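PDB 4Q3M: MGS-M4 from Unidentified, which probably catalyses the NAD(P)H-dependent reduction of carbonyl compounds, as a TIM-barrel aldo-keto reductase whose natural substrate is not known. Local coordinates for residues H41-M46 against V226-S231; E82-A87 against R119-L124; T164-F169 against K254-V259; A216-I221 against F241-F246. One frame throughout, in Å; residues are numbered along the deposited sequence.

In the fold
The four contacts sample a single alpha/beta barrel from its lining to its rim. Interaction 1 lies inside, its centre about 5 Å from that of the chain, beside a bound sulfate and residues that probably correspond to the family's active site. Interaction 4 backs onto it from outside: helix 212-222 packs on strand 226-227, with Ile221 CD1 3.6 Å from Val227 CG1. Trp219 of the same helix carries the packing on to interaction 3, where its CZ2 lies 3.4 Å from Gln166 CD and where the second subunit is met. Interaction 2 joins two outer helices on the other side of the chain's centre, its centre about 36 Å from that of interaction 3.

Interaction 1. Residues H41-M46 against V226-S231; sequences HIDTAM and VVIPKS. With SO4 (sulfate ion), chain G.
Val226 opens the contact with a single methyl: its CG1, anti to the backbone N, meets the edge of the His41 ring near the ring plane, 4.0 Å from CE1. Val227 turns the other way, into helix 212-222. Ile228 brings the pair together through two branches. CG2 crosses obliquely to His41 CE1 at 3.7 Å, whereas CD1 comes down on the flat of the Asp43 carboxylate, almost straight above CG and 3.5 Å from it. Both oxygens under that methyl are engaged elsewhere: OD1 bonds to Gln158 and OD2 forms a salt bridge with Lys73. With CG anti to the backbone N (chi1 -177°), the carboxylate is turned toward segment 226-231. Pro229 CA lies 3.3 Å from sulfate O3, and the backbone N of Lys230 donates to the same oxygen over 3.1 Å; Leu187 and Ser189 grip the ion, probably from the crystallisation liquor, through their own N-H groups. The Lys230 side chain extends through CD and CE and bends only at chi4, so that NZ ends 4.5 Å from Asp43 OD2, too far for a salt bridge but probably adding to the positive field around the carboxylate. Asp43, Lys73 and the nearby Tyr48 probably correspond to the Asp, Lys and Tyr of the aldo-keto reductase tetrad, and the sulfate position is consistent with a phosphate site of the nicotinamide cofactor, at the C-terminal mouth of a TIM barrel.

Interaction 2. Residues E82-A87 against R119-L124; sequences EKTLEA and RAFETL
Between 82-87 and 119-124 the packing is apolar; the local axes of the two helical segments approach to 9.0 Å and cross at -47°. Thr84 turns its methyl, not its hydroxyl, to the partner: with CG2 anti to the backbone N, this methyl sits 3.6 Å from Ala120 CB. The same CG2 meets the Phe121 ring at its edge, in the ring plane, 3.4 Å from CE1. Leu85 works alongside through one branch, its CD2 lying 3.9 Å from Ala120 CB and 3.9 Å from Leu124 CD2. The small Ala120 thus lies where the helices come nearest, its CA 6.1 Å from that of Leu85.

Thr84 OG1 is held by the backbone O atoms of Gly80 and Asp78, consistent with the rotation that presents the methyl. Thr123 OG1 and Tyr81 OH are hydrogen-bonded, a polar link between helices 81-94 and 111-126. Arg119 NH1 forms a salt bridge of 2.9 Å with Glu122 OE1, one turn along the same helix; this carboxylate also takes the N-H groups of Lys151 and Ile152.

These are consecutive outer helices of the barrel, separated in sequence by strand 102-105: Leu74 of strand 69-74 underlies Thr84 and Phe121, and Tyr103 meets the Phe121 ring.

Interaction 3. Residues T164-F169 against K254-V259; sequences TLQNHF and KSIRSV
Gln166 and His168 reach across to helix 250-257 and the residues after it, and deal with them in two ways. The amide NE2 of Gln166 donates to the backbone O of Ile256 at 2.8 Å, with an N-H...O angle of 135°, arriving above the carbonyl plane. His168 instead receives the Arg257 guanidinium flat on one face of its imidazole, centres 4.1 Å apart and planes 18° from parallel. Beside them the Thr164 methyl CG2 packs against Val259 O at 3.7 Å.

One bond ties the two residues together: His168 NE2 donates to Gln166 OE1 over 2.6 Å, nearly straight at 161° and in the ring plane. Both ends of the amide are therefore used, and its orientation is set, NE2 bonding also to Val163 O. Trp219 packs on the Gln166 side chain. Ile256 O is shared with Val259 N, while Arg257 NH2 reaches Asp273 of the second subunit in a salt bridge.

The bond to Gln166 defines His168 NE2 as protonated. The cation lying flat on the ring would, if anything, disfavour a second proton, an effect that Asp273 of the second subunit probably moderates, so the stack becomes part of the dimer contact.

Interaction 4. Residues A216-I221 against F241-F246; sequences AIRWLI and FDVFDF
A backbone carbonyl lies over the flat of a guanidinium here: Phe246 O stands 3.4 Å above the plane of Arg218, offset toward its rim, and is not hydrogen-bonded to NE. The one polar bond between the segments is weak, Arg218 NH1 to Val243 O at 3.3 Å and 131°. The stronger partner of the charge is Glu222, one turn farther along helix 212-222, which pairs with NE. Apolar contacts do more. Arg218 leaves the helix with CG anti to the backbone N and bends at chi2 (59°). Its CB is met by Phe246 CZ and by Val243 CG2, each at 3.5 Å, and one face of the Phe246 ring is turned to CD. Val243 CG2 also reaches Ile217 CG2 at 4.0 Å. Asp242, just before Val243, is the centre of an inverse gamma turn. An outer TIM-barrel helix is thus covered by the irregular link between the next two helices, 234-241 and 250-257.

Interaction 1. Residues H41-M46 against V226-S231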
loop_
_atom_site.group_PDB
_atom_site.type_symbol
_atom_site.label_atom_id
_atom_site.label_comp_id
_atom_site.label_asym_id
_atom_site.label_seq_id
_atom_site.Cartn_x
_atom_site.Cartn_y
_atom_site.Cartn_z
ATOM N N HIS A 41 -24.658 -10.058 11.911
ATOM C CA HIS A 41 -23.285 -10.293 11.485
ATOM C C HIS A 41 -22.308 -9.685 12.488
ATOM O O HIS A 41 -22.342 -8.484 12.751
ATOM C CB HIS A 41 -23.058 -9.712 10.087
ATOM C CG HIS A 41 -21.655 -9.860 9.581
ATOM N ND1 HIS A 41 -21.161 -9.106 8.539
ATOM C CD2 HIS A 41 -20.647 -10.678 9.966
ATOM C CE1 HIS A 41 -19.907 -9.447 8.307
ATOM N NE2 HIS A 41 -19.570 -10.399 9.159
ATOM N N ILE A 42 -21.446 -10.525 13.052
ATOM C CA ILE A 42 -20.450 -10.072 14.017
ATOM C C ILE A 42 -19.043 -10.410 13.533
ATOM O O ILE A 42 -18.771 -11.543 13.133
ATOM C CB ILE A 42 -20.677 -10.702 15.405
ATOM C CG1 ILE A 42 -22.125 -10.501 15.858
ATOM C CG2 ILE A 42 -19.712 -10.114 16.423
ATOM C CD1 ILE A 42 -22.485 -9.058 16.134
ATOM N N ASP A 43 -18.152 -9.425 13.569
ATOM C CA ASP A 43 -16.788 -9.607 13.087
ATOM C C ASP A 43 -15.770 -9.473 14.217
ATOM O O ASP A 43 -15.637 -8.408 14.821
ATOM C CB ASP A 43 -16.478 -8.596 11.980
ATOM C CG ASP A 43 -15.092 -8.779 11.393
ATOM O OD1 ASP A 43 -14.960 -9.529 10.403
ATOM O OD2 ASP A 43 -14.136 -8.169 11.916
ATOM N N THR A 44 -15.050 -10.556 14.497
ATOM C CA THR A 44 -14.044 -10.551 15.553
ATOM C C THR A 44 -12.733 -11.178 15.083
ATOM O O THR A 44 -12.573 -11.489 13.903
ATOM C CB THR A 44 -14.543 -11.294 16.811
ATOM O OG1 THR A 44 -13.559 -11.199 17.849
ATOM C CG2 THR A 44 -14.813 -12.760 16.502
ATOM N N ALA A 45 -11.799 -11.347 16.015
ATOM C CA ALA A 45 -10.499 -11.949 15.729
ATOM C C ALA A 45 -9.807 -12.348 17.029
ATOM O O ALA A 45 -10.152 -11.848 18.099
ATOM C CB ALA A 45 -9.624 -10.993 14.932
ATOM N N MET A 46 -8.829 -13.242 16.932
ATOM C CA MET A 46 -8.144 -13.717 18.129
ATOM C C MET A 46 -7.274 -12.619 18.739
ATOM O O MET A 46 -7.078 -12.592 19.954
ATOM C CB MET A 46 -7.306 -14.967 17.822
ATOM C CG MET A 46 -5.872 -14.720 17.367
ATOM S SD MET A 46 -4.675 -14.477 18.701
ATOM C CE MET A 46 -5.258 -15.663 19.910
ATOM N N VAL A 226 -19.307 -5.713 1.428
ATOM C CA VAL A 226 -19.633 -5.996 2.820
ATOM C C VAL A 226 -18.923 -5.003 3.735
ATOM O O VAL A 226 -17.713 -4.802 3.626
ATOM C CB VAL A 226 -19.244 -7.434 3.214
ATOM C CG1 VAL A 226 -19.572 -7.690 4.678
ATOM C CG2 VAL A 226 -19.955 -8.438 2.321
ATOM N N VAL A 227 -19.681 -4.381 4.632
ATOM C CA VAL A 227 -19.141 -3.339 5.499
ATOM C C VAL A 227 -19.314 -3.693 6.978
ATOM O O VAL A 227 -20.363 -4.187 7.392
ATOM C CB VAL A 227 -19.810 -1.975 5.200
ATOM C CG1 VAL A 227 -21.322 -2.093 5.273
ATOM C CG2 VAL A 227 -19.305 -0.901 6.145
ATOM N N ILE A 228 -18.272 -3.448 7.767
ATOM C CA ILE A 228 -18.298 -3.764 9.192
ATOM C C ILE A 228 -17.763 -2.621 10.057
ATOM O O ILE A 228 -16.621 -2.661 10.512
ATOM C CB ILE A 228 -17.490 -5.042 9.491
ATOM C CG1 ILE A 228 -16.214 -5.077 8.646
ATOM C CG2 ILE A 228 -18.326 -6.278 9.210
ATOM C CD1 ILE A 228 -15.251 -6.174 9.034
ATOM N N PRO A 229 -18.595 -1.596 10.294
ATOM C CA PRO A 229 -18.179 -0.470 11.139
ATOM C C PRO A 229 -18.019 -0.863 12.606
ATOM O O PRO A 229 -18.894 -1.519 13.171
ATOM C CB PRO A 229 -19.316 0.542 10.963
ATOM C CG PRO A 229 -20.496 -0.279 10.574
ATOM C CD PRO A 229 -19.953 -1.411 9.753
ATOM N N LYS A 230 -16.904 -0.461 13.208
ATOM C CA LYS A 230 -16.627 -0.768 14.607
ATOM C C LYS A 230 -17.172 0.321 15.525
ATOM O O LYS A 230 -17.071 1.508 15.215
ATOM C CB LYS A 230 -15.122 -0.935 14.831
ATOM C CG LYS A 230 -14.443 -1.878 13.851
ATOM C CD LYS A 230 -12.935 -1.883 14.046
ATOM C CE LYS A 230 -12.237 -2.689 12.961
ATOM N NZ LYS A 230 -12.592 -4.133 13.018
ATOM N N SER A 231 -17.741 -0.092 16.655
ATOM C CA SER A 231 -18.284 0.845 17.636
ATOM C C SER A 231 -18.626 0.149 18.951
ATOM O O SER A 231 -18.928 -1.044 18.972
ATOM C CB SER A 231 -19.530 1.542 17.085
ATOM O OG SER A 231 -20.024 2.506 18.000
HETATM S S SO4 G . -14.415 2.168 11.779
HETATM O O1 SO4 G . -14.372 2.910 13.035
HETATM O O2 SO4 G . -13.645 0.935 11.915
HETATM O O3 SO4 G . -15.800 1.841 11.456
HETATM O O4 SO4 G . -13.843 2.986 10.713
#

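Interaction 2. Residues E82-A87 against R119-L124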
loop_
_atom_site.group_PDB
_atom_site.type_symbol
_atom_site.label_atom_id
_atom_site.label_comp_id
_atom_site.label_asym_id
_atom_site.label_seq_id
_atom_site.Cartn_x
_atom_site.Cartn_y
_atom_site.Cartn_z
ATOM N N GLU A 82 -0.337 -26.962 11.106
ATOM C CA GLU A 82 -0.622 -27.515 12.427
ATOM C C GLU A 82 -1.017 -26.441 13.435
ATOM O O GLU A 82 -1.887 -26.661 14.278
ATOM C CB GLU A 82 0.585 -28.293 12.955
ATOM C CG GLU A 82 0.947 -29.513 12.130
ATOM C CD GLU A 82 -0.174 -30.534 12.061
ATOM O OE1 GLU A 82 -0.976 -30.613 13.015
ATOM O OE2 GLU A 82 -0.255 -31.259 11.047
ATOM N N LYS A 83 -0.375 -25.283 13.345
ATOM C CA LYS A 83 -0.631 -24.199 14.284
ATOM C C LYS A 83 -1.987 -23.552 14.016
ATOM O O LYS A 83 -2.629 -23.035 14.930
ATOM C CB LYS A 83 0.483 -23.154 14.206
ATOM C CG LYS A 83 0.701 -22.377 15.492
ATOM C CD LYS A 83 2.034 -21.646 15.467
ATOM C CE LYS A 83 2.359 -21.034 16.820
ATOM N NZ LYS A 83 3.715 -20.418 16.835
ATOM N N THR A 84 -2.420 -23.593 12.759
ATOM C CA THR A 84 -3.696 -23.006 12.366
ATOM C C THR A 84 -4.869 -23.837 12.879
ATOM O O THR A 84 -5.849 -23.291 13.390
ATOM C CB THR A 84 -3.804 -22.866 10.834
ATOM O OG1 THR A 84 -2.901 -21.850 10.382
ATOM C CG2 THR A 84 -5.213 -22.480 10.430
ATOM N N LEU A 85 -4.762 -25.156 12.742
ATOM C CA LEU A 85 -5.797 -26.068 13.221
ATOM C C LEU A 85 -6.043 -25.889 14.715
ATOM O O LEU A 85 -7.182 -25.940 15.177
ATOM C CB LEU A 85 -5.414 -27.522 12.930
ATOM C CG LEU A 85 -5.299 -27.949 11.466
ATOM C CD1 LEU A 85 -4.851 -29.399 11.373
ATOM C CD2 LEU A 85 -6.620 -27.747 10.740
ATOM N N GLU A 86 -4.964 -25.670 15.460
ATOM C CA GLU A 86 -5.046 -25.502 16.906
ATOM C C GLU A 86 -5.576 -24.122 17.287
ATOM O O GLU A 86 -6.373 -23.989 18.216
ATOM C CB GLU A 86 -3.673 -25.733 17.546
ATOM C CG GLU A 86 -3.633 -25.529 19.056
ATOM C CD GLU A 86 -4.371 -26.611 19.827
ATOM O OE1 GLU A 86 -4.812 -27.604 19.210
ATOM O OE2 GLU A 86 -4.509 -26.466 21.061
ATOM N N ALA A 87 -5.131 -23.099 16.564
ATOM C CA ALA A 87 -5.573 -21.734 16.824
ATOM C C ALA A 87 -7.050 -21.568 16.490
ATOM O O ALA A 87 -7.731 -20.708 17.050
ATOM C CB ALA A 87 -4.737 -20.748 16.032
ATOM N N ARG A 119 -4.375 -24.293 3.523
ATOM C CA ARG A 119 -4.585 -25.734 3.439
ATOM C C ARG A 119 -5.300 -26.229 4.689
ATOM O O ARG A 119 -6.129 -27.137 4.626
ATOM C CB ARG A 119 -3.258 -26.473 3.262
ATOM C CG ARG A 119 -2.690 -26.421 1.852
ATOM C CD ARG A 119 -3.498 -27.282 0.895
ATOM N NE ARG A 119 -2.927 -27.284 -0.449
ATOM C CZ ARG A 119 -3.323 -26.483 -1.432
ATOM N NH1 ARG A 119 -4.300 -25.610 -1.225
ATOM N NH2 ARG A 119 -2.744 -26.554 -2.623
ATOM N N ALA A 120 -4.973 -25.620 5.825
ATOM C CA ALA A 120 -5.642 -25.932 7.079
ATOM C C ALA A 120 -7.073 -25.408 7.059
ATOM O O ALA A 120 -7.984 -26.057 7.575
ATOM C CB ALA A 120 -4.874 -25.353 8.252
ATOM N N PHE A 121 -7.266 -24.232 6.464
ATOM C CA PHE A 121 -8.604 -23.678 6.278
ATOM C C PHE A 121 -9.446 -24.633 5.439
ATOM O O PHE A 121 -10.615 -24.876 5.737
ATOM C CB PHE A 121 -8.558 -22.306 5.596
ATOM C CG PHE A 121 -8.175 -21.170 6.508
ATOM C CD1 PHE A 121 -7.413 -21.384 7.643
ATOM C CD2 PHE A 121 -8.592 -19.879 6.224
ATOM C CE1 PHE A 121 -7.066 -20.330 8.469
ATOM C CE2 PHE A 121 -8.252 -18.825 7.049
ATOM C CZ PHE A 121 -7.487 -19.052 8.171
ATOM N N GLU A 122 -8.833 -25.170 4.389
ATOM C CA GLU A 122 -9.511 -26.076 3.471
ATOM C C GLU A 122 -9.911 -27.379 4.156
ATOM O O GLU A 122 -10.979 -27.926 3.885
ATOM C CB GLU A 122 -8.621 -26.369 2.261
ATOM C CG GLU A 122 -8.433 -25.178 1.335
ATOM C CD GLU A 122 -7.498 -25.476 0.180
ATOM O OE1 GLU A 122 -6.597 -26.324 0.347
ATOM O OE2 GLU A 122 -7.665 -24.863 -0.895
ATOM N N THR A 123 -9.050 -27.871 5.043
ATOM C CA THR A 123 -9.350 -29.072 5.811
ATOM C C THR A 123 -10.553 -28.831 6.719
ATOM O O THR A 123 -11.446 -29.673 6.821
ATOM C CB THR A 123 -8.145 -29.522 6.661
ATOM O OG1 THR A 123 -7.043 -29.842 5.801
ATOM C CG2 THR A 123 -8.501 -30.744 7.492
ATOM N N LEU A 124 -10.570 -27.670 7.366
ATOM C CA LEU A 124 -11.667 -27.295 8.251
ATOM C C LEU A 124 -12.966 -27.104 7.475
ATOM O O LEU A 124 -14.048 -27.418 7.973
ATOM C CB LEU A 124 -11.319 -26.017 9.017
ATOM C CG LEU A 124 -10.126 -26.104 9.971
ATOM C CD1 LEU A 124 -9.696 -24.714 10.417
ATOM C CD2 LEU A 124 -10.456 -26.979 11.169
#

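Interaction 3. Residues T164-F169 against K254-V259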
loop_
_atom_site.group_PDB
_atom_site.type_symbol
_atom_site.label_atom_id
_atom_site.label_comp_id
_atom_site.label_asym_id
_atom_site.label_seq_id
_atom_site.Cartn_x
_atom_site.Cartn_y
_atom_site.Cartn_z
ATOM N N THR A 164 -11.764 7.661 1.232
ATOM C CA THR A 164 -10.470 8.231 0.861
ATOM C C THR A 164 -9.527 7.159 0.315
ATOM O O THR A 164 -8.512 7.474 -0.306
ATOM C CB THR A 164 -9.800 8.949 2.050
ATOM O OG1 THR A 164 -9.837 8.108 3.207
ATOM C CG2 THR A 164 -10.525 10.250 2.359
ATOM N N LEU A 165 -9.872 5.896 0.548
ATOM C CA LEU A 165 -9.138 4.768 -0.020
ATOM C C LEU A 165 -10.134 3.769 -0.600
ATOM O O LEU A 165 -10.479 2.774 0.040
ATOM C CB LEU A 165 -8.257 4.098 1.036
ATOM C CG LEU A 165 -7.269 3.037 0.544
ATOM C CD1 LEU A 165 -6.116 3.682 -0.212
ATOM C CD2 LEU A 165 -6.755 2.194 1.703
ATOM N N GLN A 166 -10.593 4.040 -1.817
ATOM C CA GLN A 166 -11.760 3.355 -2.368
ATOM C C GLN A 166 -11.450 1.999 -3.004
ATOM O O GLN A 166 -12.354 1.184 -3.192
ATOM C CB GLN A 166 -12.453 4.265 -3.383
ATOM C CG GLN A 166 -12.826 5.627 -2.809
ATOM C CD GLN A 166 -13.734 6.423 -3.721
ATOM O OE1 GLN A 166 -14.101 5.969 -4.804
ATOM N NE2 GLN A 166 -14.109 7.621 -3.284
ATOM N N ASN A 167 -10.181 1.766 -3.334
ATOM C CA ASN A 167 -9.717 0.462 -3.817
ATOM C C ASN A 167 -10.500 -0.097 -5.005
ATOM O O ASN A 167 -10.888 -1.265 -4.997
ATOM C CB ASN A 167 -9.759 -0.560 -2.677
ATOM C CG ASN A 167 -8.923 -0.143 -1.486
ATOM O OD1 ASN A 167 -7.905 0.532 -1.633
ATOM N ND2 ASN A 167 -9.351 -0.545 -0.294
ATOM N N HIS A 168 -10.727 0.728 -6.023
ATOM C CA HIS A 168 -11.486 0.297 -7.194
ATOM C C HIS A 168 -10.754 -0.776 -7.996
ATOM O O HIS A 168 -11.382 -1.651 -8.594
ATOM C CB HIS A 168 -11.805 1.493 -8.093
ATOM C CG HIS A 168 -12.835 2.416 -7.523
ATOM N ND1 HIS A 168 -14.183 2.277 -7.781
ATOM C CD2 HIS A 168 -12.718 3.487 -6.703
ATOM C CE1 HIS A 168 -14.850 3.224 -7.146
ATOM N NE2 HIS A 168 -13.985 3.971 -6.484
ATOM N N PHE A 169 -9.427 -0.702 -8.009
ATOM C CA PHE A 169 -8.613 -1.672 -8.731
ATOM C C PHE A 169 -8.702 -3.045 -8.074
ATOM O O PHE A 169 -8.978 -4.046 -8.736
ATOM C CB PHE A 169 -7.156 -1.207 -8.796
ATOM C CG PHE A 169 -6.278 -2.079 -9.647
ATOM C CD1 PHE A 169 -6.131 -1.824 -11.000
ATOM C CD2 PHE A 169 -5.592 -3.150 -9.095
ATOM C CE1 PHE A 169 -5.323 -2.622 -11.788
ATOM C CE2 PHE A 169 -4.784 -3.953 -9.878
ATOM C CZ PHE A 169 -4.648 -3.688 -11.226
ATOM N N LYS A 254 -20.886 9.535 -8.031
ATOM C CA LYS A 254 -19.816 10.190 -8.771
ATOM C C LYS A 254 -19.220 11.335 -7.957
ATOM O O LYS A 254 -18.075 11.732 -8.174
ATOM C CB LYS A 254 -20.328 10.702 -10.119
ATOM C CG LYS A 254 -19.444 10.316 -11.293
ATOM C CD LYS A 254 -19.180 8.817 -11.307
ATOM C CE LYS A 254 -18.327 8.410 -12.498
ATOM N NZ LYS A 254 -17.532 7.182 -12.215
ATOM N N SER A 255 -20.004 11.858 -7.020
ATOM C CA SER A 255 -19.533 12.911 -6.127
ATOM C C SER A 255 -18.673 12.318 -5.015
ATOM O O SER A 255 -17.702 12.930 -4.572
ATOM C CB SER A 255 -20.713 13.683 -5.535
ATOM O OG SER A 255 -20.277 14.863 -4.883
ATOM N N ILE A 256 -19.040 11.120 -4.570
ATOM C CA ILE A 256 -18.271 10.399 -3.562
ATOM C C ILE A 256 -16.984 9.851 -4.178
ATOM O O ILE A 256 -15.973 9.691 -3.497
ATOM C CB ILE A 256 -19.096 9.243 -2.943
ATOM C CG1 ILE A 256 -20.370 9.784 -2.289
ATOM C CG2 ILE A 256 -18.277 8.462 -1.924
ATOM C CD1 ILE A 256 -21.176 8.735 -1.556
ATOM N N ARG A 257 -17.025 9.581 -5.478
ATOM C CA ARG A 257 -15.875 9.032 -6.188
ATOM C C ARG A 257 -14.658 9.957 -6.123
ATOM O O ARG A 257 -13.521 9.497 -6.023
ATOM C CB ARG A 257 -16.240 8.756 -7.649
ATOM C CG ARG A 257 -15.097 8.206 -8.486
ATOM C CD ARG A 257 -14.586 6.892 -7.922
ATOM N NE ARG A 257 -13.415 6.404 -8.642
ATOM C CZ ARG A 257 -12.161 6.699 -8.317
ATOM N NH1 ARG A 257 -11.910 7.486 -7.279
ATOM N NH2 ARG A 257 -11.156 6.209 -9.030
ATOM N N SER A 258 -14.907 11.262 -6.165
ATOM C CA SER A 258 -13.832 12.248 -6.237
ATOM C C SER A 258 -13.097 12.445 -4.913
ATOM O O SER A 258 -11.976 12.954 -4.895
ATOM C CB SER A 258 -14.385 13.593 -6.716
ATOM O OG SER A 258 -14.846 13.509 -8.052
ATOM N N VAL A 259 -13.717 12.042 -3.809
ATOM C CA VAL A 259 -13.125 12.277 -2.494
ATOM C C VAL A 259 -12.068 11.223 -2.159
ATOM O O VAL A 259 -11.528 11.201 -1.051
ATOM C CB VAL A 259 -14.201 12.314 -1.386
ATOM C CG1 VAL A 259 -15.393 13.130 -1.846
ATOM C CG2 VAL A 259 -14.642 10.917 -1.007
#

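Interaction 4. Residues A216-I221 against F241-F246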
loop_
_atom_site.group_PDB
_atom_site.type_symbol
_atom_site.label_atom_id
_atom_site.label_comp_id
_atom_site.label_asym_id
_atom_site.label_seq_id
_atom_site.Cartn_x
_atom_site.Cartn_y
_atom_site.Cartn_z
ATOM N N ALA A 216 -21.190 7.024 4.280
ATOM C CA ALA A 216 -20.014 6.248 3.903
ATOM C C ALA A 216 -20.325 4.758 3.903
ATOM O O ALA A 216 -19.806 4.002 3.082
ATOM C CB ALA A 216 -18.859 6.549 4.843
ATOM N N ILE A 217 -21.185 4.351 4.829
ATOM C CA ILE A 217 -21.620 2.966 4.918
ATOM C C ILE A 217 -22.487 2.593 3.719
ATOM O O ILE A 217 -22.255 1.571 3.076
ATOM C CB ILE A 217 -22.395 2.710 6.223
ATOM C CG1 ILE A 217 -21.479 2.936 7.426
ATOM C CG2 ILE A 217 -22.959 1.300 6.245
ATOM C CD1 ILE A 217 -22.197 2.921 8.751
ATOM N N ARG A 218 -23.472 3.435 3.416
ATOM C CA ARG A 218 -24.378 3.195 2.294
ATOM C C ARG A 218 -23.634 3.142 0.967
ATOM O O ARG A 218 -23.954 2.333 0.097
ATOM C CB ARG A 218 -25.457 4.275 2.230
ATOM C CG ARG A 218 -26.466 4.064 1.111
ATOM C CD ARG A 218 -27.178 2.729 1.261
ATOM N NE ARG A 218 -27.893 2.347 0.048
ATOM C CZ ARG A 218 -28.592 1.224 -0.086
ATOM N NH1 ARG A 218 -28.675 0.370 0.925
ATOM N NH2 ARG A 218 -29.210 0.957 -1.227
ATOM N N TRP A 219 -22.645 4.016 0.819
ATOM C CA TRP A 219 -21.835 4.071 -0.391
ATOM C C TRP A 219 -21.155 2.731 -0.658
ATOM O O TRP A 219 -21.066 2.284 -1.802
ATOM C CB TRP A 219 -20.801 5.191 -0.277
ATOM C CG TRP A 219 -19.723 5.142 -1.309
ATOM C CD1 TRP A 219 -19.840 5.447 -2.632
ATOM C CD2 TRP A 219 -18.353 4.783 -1.098
ATOM N NE1 TRP A 219 -18.628 5.290 -3.262
ATOM C CE2 TRP A 219 -17.699 4.885 -2.341
ATOM C CE3 TRP A 219 -17.619 4.382 0.022
ATOM C CZ2 TRP A 219 -16.346 4.600 -2.496
ATOM C CZ3 TRP A 219 -16.276 4.100 -0.133
ATOM C CH2 TRP A 219 -15.653 4.209 -1.382
ATOM N N LEU A 220 -20.689 2.087 0.408
ATOM C CA LEU A 220 -20.112 0.753 0.303
ATOM C C LEU A 220 -21.188 -0.276 -0.035
ATOM O O LEU A 220 -20.951 -1.199 -0.815
ATOM C CB LEU A 220 -19.402 0.371 1.602
ATOM C CG LEU A 220 -18.102 1.124 1.893
ATOM C CD1 LEU A 220 -17.619 0.830 3.300
ATOM C CD2 LEU A 220 -17.034 0.757 0.872
ATOM N N ILE A 221 -22.366 -0.108 0.560
ATOM C CA ILE A 221 -23.510 -0.965 0.266
ATOM C C ILE A 221 -23.866 -0.900 -1.214
ATOM O O ILE A 221 -24.131 -1.924 -1.847
ATOM C CB ILE A 221 -24.750 -0.567 1.093
ATOM C CG1 ILE A 221 -24.443 -0.604 2.589
ATOM C CG2 ILE A 221 -25.920 -1.474 0.767
ATOM C CD1 ILE A 221 -24.153 -1.980 3.110
ATOM N N PHE A 241 -26.555 1.184 11.463
ATOM C CA PHE A 241 -27.401 0.136 10.910
ATOM C C PHE A 241 -28.567 0.719 10.119
ATOM O O PHE A 241 -29.049 0.104 9.168
ATOM C CB PHE A 241 -27.928 -0.771 12.020
ATOM C CG PHE A 241 -28.626 -2.001 11.515
ATOM C CD1 PHE A 241 -27.900 -3.064 11.003
ATOM C CD2 PHE A 241 -30.007 -2.096 11.554
ATOM C CE1 PHE A 241 -28.538 -4.197 10.537
ATOM C CE2 PHE A 241 -30.651 -3.228 11.090
ATOM C CZ PHE A 241 -29.915 -4.280 10.580
ATOM N N ASP A 242 -29.022 1.904 10.518
ATOM C CA ASP A 242 -30.102 2.578 9.807
ATOM C C ASP A 242 -29.602 3.059 8.450
ATOM O O ASP A 242 -29.341 4.246 8.254
ATOM C CB ASP A 242 -30.646 3.749 10.625
ATOM C CG ASP A 242 -31.922 4.323 10.042
ATOM O OD1 ASP A 242 -32.619 3.594 9.305
ATOM O OD2 ASP A 242 -32.230 5.502 10.320
ATOM N N VAL A 243 -29.474 2.122 7.515
ATOM C CA VAL A 243 -28.837 2.401 6.238
ATOM C C VAL A 243 -29.577 1.677 5.106
ATOM O O VAL A 243 -29.104 1.608 3.971
ATOM C CB VAL A 243 -27.342 1.988 6.280
ATOM C CG1 VAL A 243 -27.188 0.477 6.158
ATOM C CG2 VAL A 243 -26.540 2.713 5.213
ATOM N N PHE A 244 -30.759 1.157 5.423
ATOM C CA PHE A 244 -31.552 0.418 4.446
ATOM C C PHE A 244 -32.911 1.065 4.201
ATOM O O PHE A 244 -33.857 0.397 3.783
ATOM C CB PHE A 244 -31.741 -1.029 4.903
ATOM C CG PHE A 244 -30.457 -1.735 5.224
ATOM C CD1 PHE A 244 -29.648 -2.223 4.211
ATOM C CD2 PHE A 244 -30.058 -1.911 6.538
ATOM C CE1 PHE A 244 -28.466 -2.873 4.503
ATOM C CE2 PHE A 244 -28.877 -2.561 6.837
ATOM C CZ PHE A 244 -28.079 -3.042 5.817
ATOM N N ASP A 245 -33.006 2.364 4.460
ATOM C CA ASP A 245 -34.252 3.090 4.246
ATOM C C ASP A 245 -34.070 4.209 3.226
ATOM O O ASP A 245 -34.948 5.056 3.057
ATOM C CB ASP A 245 -34.777 3.657 5.566
ATOM C CG ASP A 245 -33.798 4.606 6.225
ATOM O OD1 ASP A 245 -32.585 4.504 5.943
ATOM O OD2 ASP A 245 -34.241 5.455 7.028
ATOM N N PHE A 246 -32.925 4.209 2.550
ATOM C CA PHE A 246 -32.653 5.198 1.514
ATOM C C PHE A 246 -31.631 4.675 0.510
ATOM O O PHE A 246 -31.059 3.599 0.693
ATOM C CB PHE A 246 -32.164 6.510 2.134
ATOM C CG PHE A 246 -30.704 6.511 2.488
ATOM C CD1 PHE A 246 -29.809 7.299 1.784
ATOM C CD2 PHE A 246 -30.225 5.726 3.524
ATOM C CE1 PHE A 246 -28.465 7.307 2.106
ATOM C CE2 PHE A 246 -28.883 5.729 3.851
ATOM C CZ PHE A 246 -28.003 6.521 3.142
#